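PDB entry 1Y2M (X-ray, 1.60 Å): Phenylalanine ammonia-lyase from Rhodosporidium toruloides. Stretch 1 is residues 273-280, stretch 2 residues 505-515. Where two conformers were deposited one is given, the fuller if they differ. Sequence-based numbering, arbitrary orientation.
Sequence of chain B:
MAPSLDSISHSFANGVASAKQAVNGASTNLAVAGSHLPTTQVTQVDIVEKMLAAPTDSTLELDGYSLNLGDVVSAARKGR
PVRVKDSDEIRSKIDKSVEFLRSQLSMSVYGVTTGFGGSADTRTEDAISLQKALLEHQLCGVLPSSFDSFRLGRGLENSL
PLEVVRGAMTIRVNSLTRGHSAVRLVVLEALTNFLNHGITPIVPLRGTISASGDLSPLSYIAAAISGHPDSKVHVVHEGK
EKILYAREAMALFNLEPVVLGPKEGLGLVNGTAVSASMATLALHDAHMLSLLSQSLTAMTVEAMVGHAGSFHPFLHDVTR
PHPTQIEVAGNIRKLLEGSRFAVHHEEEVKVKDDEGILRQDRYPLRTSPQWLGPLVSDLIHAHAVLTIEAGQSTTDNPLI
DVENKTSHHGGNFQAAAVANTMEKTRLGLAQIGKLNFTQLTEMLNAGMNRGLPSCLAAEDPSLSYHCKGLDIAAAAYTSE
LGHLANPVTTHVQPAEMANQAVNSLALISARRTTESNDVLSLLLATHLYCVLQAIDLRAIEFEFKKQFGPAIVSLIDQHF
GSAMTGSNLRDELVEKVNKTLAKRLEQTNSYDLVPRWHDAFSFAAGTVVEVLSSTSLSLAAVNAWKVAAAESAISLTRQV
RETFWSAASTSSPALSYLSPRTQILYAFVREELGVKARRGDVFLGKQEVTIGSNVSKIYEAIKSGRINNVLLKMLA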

# COMPACT_ATOMS: atom_id res chain seq x y z
N ALA B 273 13.65 -12.16 20.30
CA ALA B 273 12.75 -13.19 20.81
C ALA B 273 11.27 -12.89 20.74
O ALA B 273 10.45 -13.79 20.62
CB ALA B 273 13.14 -13.60 22.21
N VAL B 274 10.88 -11.62 20.87
CA VAL B 274 9.46 -11.31 20.92
C VAL B 274 8.87 -11.41 19.52
O VAL B 274 7.86 -12.07 19.30
CB VAL B 274 9.24 -9.94 21.54
CG1 VAL B 274 7.75 -9.60 21.54
CG2 VAL B 274 9.86 -9.88 22.96
N SER B 275 9.51 -10.77 18.55
CA SER B 275 9.04 -10.90 17.17
C SER B 275 9.14 -12.34 16.67
O SER B 275 8.23 -12.83 15.98
CB SER B 275 9.81 -9.96 16.24
OG SER B 275 11.20 -10.17 16.42
N ALA B 276 10.23 -13.04 17.00
CA ALA B 276 10.33 -14.46 16.62
C ALA B 276 9.19 -15.29 17.25
O ALA B 276 8.64 -16.23 16.63
CB ALA B 276 11.67 -15.02 17.00
N SER B 277 8.88 -15.01 18.51
CA SER B 277 7.78 -15.71 19.15
C SER B 277 6.48 -15.49 18.38
O SER B 277 5.77 -16.42 17.97
CB SER B 277 7.60 -15.21 20.56
OG SER B 277 6.45 -15.85 21.08
N MSE B 278 6.11 -14.22 18.22
CA MSE B 278 4.83 -13.94 17.55
C MSE B 278 4.78 -14.46 16.11
O MSE B 278 3.73 -14.96 15.63
CB MSE B 278 4.49 -12.46 17.56
CG MSE B 278 3.05 -12.25 17.21
SE MSE B 278 2.48 -10.44 17.72
CE MSE B 278 0.47 -10.78 17.89
N ALA B 279 5.92 -14.33 15.42
CA ALA B 279 6.07 -14.84 14.08
C ALA B 279 5.92 -16.36 14.01
O ALA B 279 5.33 -16.88 13.07
CB ALA B 279 7.40 -14.37 13.48
N THR B 280 6.48 -17.08 14.99
CA THR B 280 6.34 -18.54 15.02
C THR B 280 4.89 -18.94 15.19
O THR B 280 4.39 -19.82 14.47
CB THR B 280 7.18 -19.15 16.17
OG1 THR B 280 8.57 -18.93 15.91
CG2 THR B 280 6.87 -20.59 16.27
N LEU B 505 11.22 -3.68 12.00
CA LEU B 505 9.77 -3.59 12.21
C LEU B 505 9.09 -4.99 12.25
O LEU B 505 7.87 -5.14 12.00
CB LEU B 505 9.11 -2.70 11.15
CG LEU B 505 9.67 -1.30 11.04
CD1 LEU B 505 8.98 -0.62 9.86
CD2 LEU B 505 9.43 -0.60 12.39
N ALA B 506 9.85 -6.01 12.68
CA ALA B 506 9.35 -7.39 12.64
C ALA B 506 8.11 -7.54 13.52
O ALA B 506 7.20 -8.25 13.12
CB ALA B 506 10.41 -8.37 13.08
N LEU B 507 8.10 -6.98 14.74
CA LEU B 507 6.98 -7.24 15.63
C LEU B 507 5.68 -6.64 15.06
O LEU B 507 4.59 -7.21 15.18
CB LEU B 507 7.23 -6.75 17.06
CG LEU B 507 6.07 -7.15 17.99
CD1 LEU B 507 5.83 -8.68 18.13
CD2 LEU B 507 6.33 -6.55 19.34
N ILE B 508 5.82 -5.43 14.52
CA ILE B 508 4.64 -4.76 13.88
C ILE B 508 4.16 -5.63 12.70
O ILE B 508 2.97 -5.90 12.52
CB ILE B 508 4.92 -3.35 13.44
CG1 ILE B 508 5.34 -2.45 14.62
CG2 ILE B 508 3.68 -2.73 12.75
CD1 ILE B 508 5.97 -1.13 14.17
N SER B 509 5.12 -6.06 11.89
CA SER B 509 4.74 -6.95 10.78
C SER B 509 4.03 -8.22 11.31
O SER B 509 2.98 -8.63 10.76
CB SER B 509 5.95 -7.29 9.91
OG SER B 509 5.50 -7.88 8.71
N ALA B 510 4.59 -8.85 12.36
CA ALA B 510 4.01 -10.07 12.95
C ALA B 510 2.58 -9.85 13.43
O ALA B 510 1.67 -10.71 13.30
CB ALA B 510 4.90 -10.60 14.01
N ARG B 511 2.36 -8.67 14.03
CA ARG B 511 1.03 -8.28 14.49
C ARG B 511 0.07 -8.22 13.35
O ARG B 511 -1.08 -8.73 13.47
CB ARG B 511 1.08 -6.96 15.25
CG ARG B 511 1.62 -7.06 16.69
CD ARG B 511 1.81 -5.75 17.40
NE ARG B 511 0.65 -4.93 17.13
CZ ARG B 511 0.65 -3.68 16.70
NH1 ARG B 511 1.78 -2.99 16.49
NH2 ARG B 511 -0.52 -3.15 16.41
N ARG B 512 0.49 -7.61 12.25
CA ARG B 512 -0.43 -7.51 11.11
C ARG B 512 -0.70 -8.88 10.51
O ARG B 512 -1.85 -9.20 10.16
CB ARG B 512 0.10 -6.50 10.07
CG ARG B 512 0.21 -5.08 10.55
CD ARG B 512 -1.11 -4.59 11.12
NE ARG B 512 -1.04 -3.18 11.47
CZ ARG B 512 -1.68 -2.59 12.44
NH1 ARG B 512 -2.31 -3.29 13.41
NH2 ARG B 512 -1.53 -1.26 12.55
N THR B 513 0.32 -9.73 10.43
CA THR B 513 0.10 -11.08 9.87
C THR B 513 -0.83 -11.89 10.81
O THR B 513 -1.61 -12.69 10.32
CB THR B 513 1.45 -11.77 9.66
OG1 THR B 513 2.24 -10.92 8.82
CG2 THR B 513 1.25 -13.18 9.09
N THR B 514 -0.74 -11.72 12.15
CA THR B 514 -1.61 -12.38 13.10
C THR B 514 -3.04 -11.94 12.85
O THR B 514 -3.96 -12.78 12.91
CB THR B 514 -1.15 -12.05 14.52
OG1 THR B 514 0.18 -12.56 14.73
CG2 THR B 514 -2.08 -12.65 15.52
N GLU B 515 -3.25 -10.65 12.53
CA GLU B 515 -4.60 -10.17 12.24
C GLU B 515 -5.08 -10.79 10.92
O GLU B 515 -6.25 -11.19 10.81
CB GLU B 515 -4.64 -8.66 12.17
CG GLU B 515 -6.08 -8.15 12.04
CD GLU B 515 -6.29 -6.65 12.16
OE1 GLU B 515 -5.33 -5.87 12.45
OE2 GLU B 515 -7.46 -6.22 11.95
O HOH W 1 0.75 -14.80 16.19

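The contact between residues 273-280 and 505-515 of this phenylalanine ammonia-lyase is a near-parallel packing of two helices, held by van der Waals contact, with one knob-into-hole insertion and a water bridge but no direct hydrogen bond between the stretches. It illustrates a general rule: helices approach closely where small residues face each other, and a larger side chain then fills the space beside them.

The two helices run in nearly the same direction, their axes inclined by 18° and 8.6 Å apart at closest approach. Within each helix the backbone is hydrogen-bonded in the usual i to i+4 pattern, as from A279 N to S275 O (2.8 Å) and from A510 N to A506 O (2.8 Å), and no hydrogen bond runs directly from one helix to the other. The backbones come closest near the start of the second helix, where the CA atoms of S275 and L507 are 4.5 Å apart. Small side chains permit this: CB of S275 lies 3.6 Å from CB of A506 and 3.7 Å from the backbone N of L507. One helical turn further on, A510 plays a similar part, its CB resting 4.1 Å from the backbone N of A279.

The larger side chain is M278, present as selenomethionine, which has the greatest area covered by the opposing stretch. All three of its chi angles lie in the t range, and the extended chain enters a hole formed by L507, A510, R511 and T514, residues spaced three, four and seven apart as expected for one face of a helix. Its CB lies 4.0 Å from CB of A510, while SE reaches CD1 of L507 at 3.8 Å and CG of R511 at 3.6 Å. The arginine contributes an aliphatic carbon here; its guanidinium nitrogens NH1 and NH2 are hydrogen-bonded elsewhere in the structure. L507 also joins a second apolar pairing, with its CD1 4.0 Å from CG1 of V274. Although the CA-to-CB bond of L507 points sideways, the end of its side chain comes nearer to the first helix.

T514 closes the far end of the hole, at a partly exposed position. Its OG1 donates a hydrogen bond to A510 O (2.8 Å), one turn back in its own helix, and accepts one from water 1, whose O is 2.7 Å from OG1. The same water donates to M278 O, with the water O 3.0 Å from that carbonyl oxygen, and thereby links the two helices by a polar route where direct contact gives none.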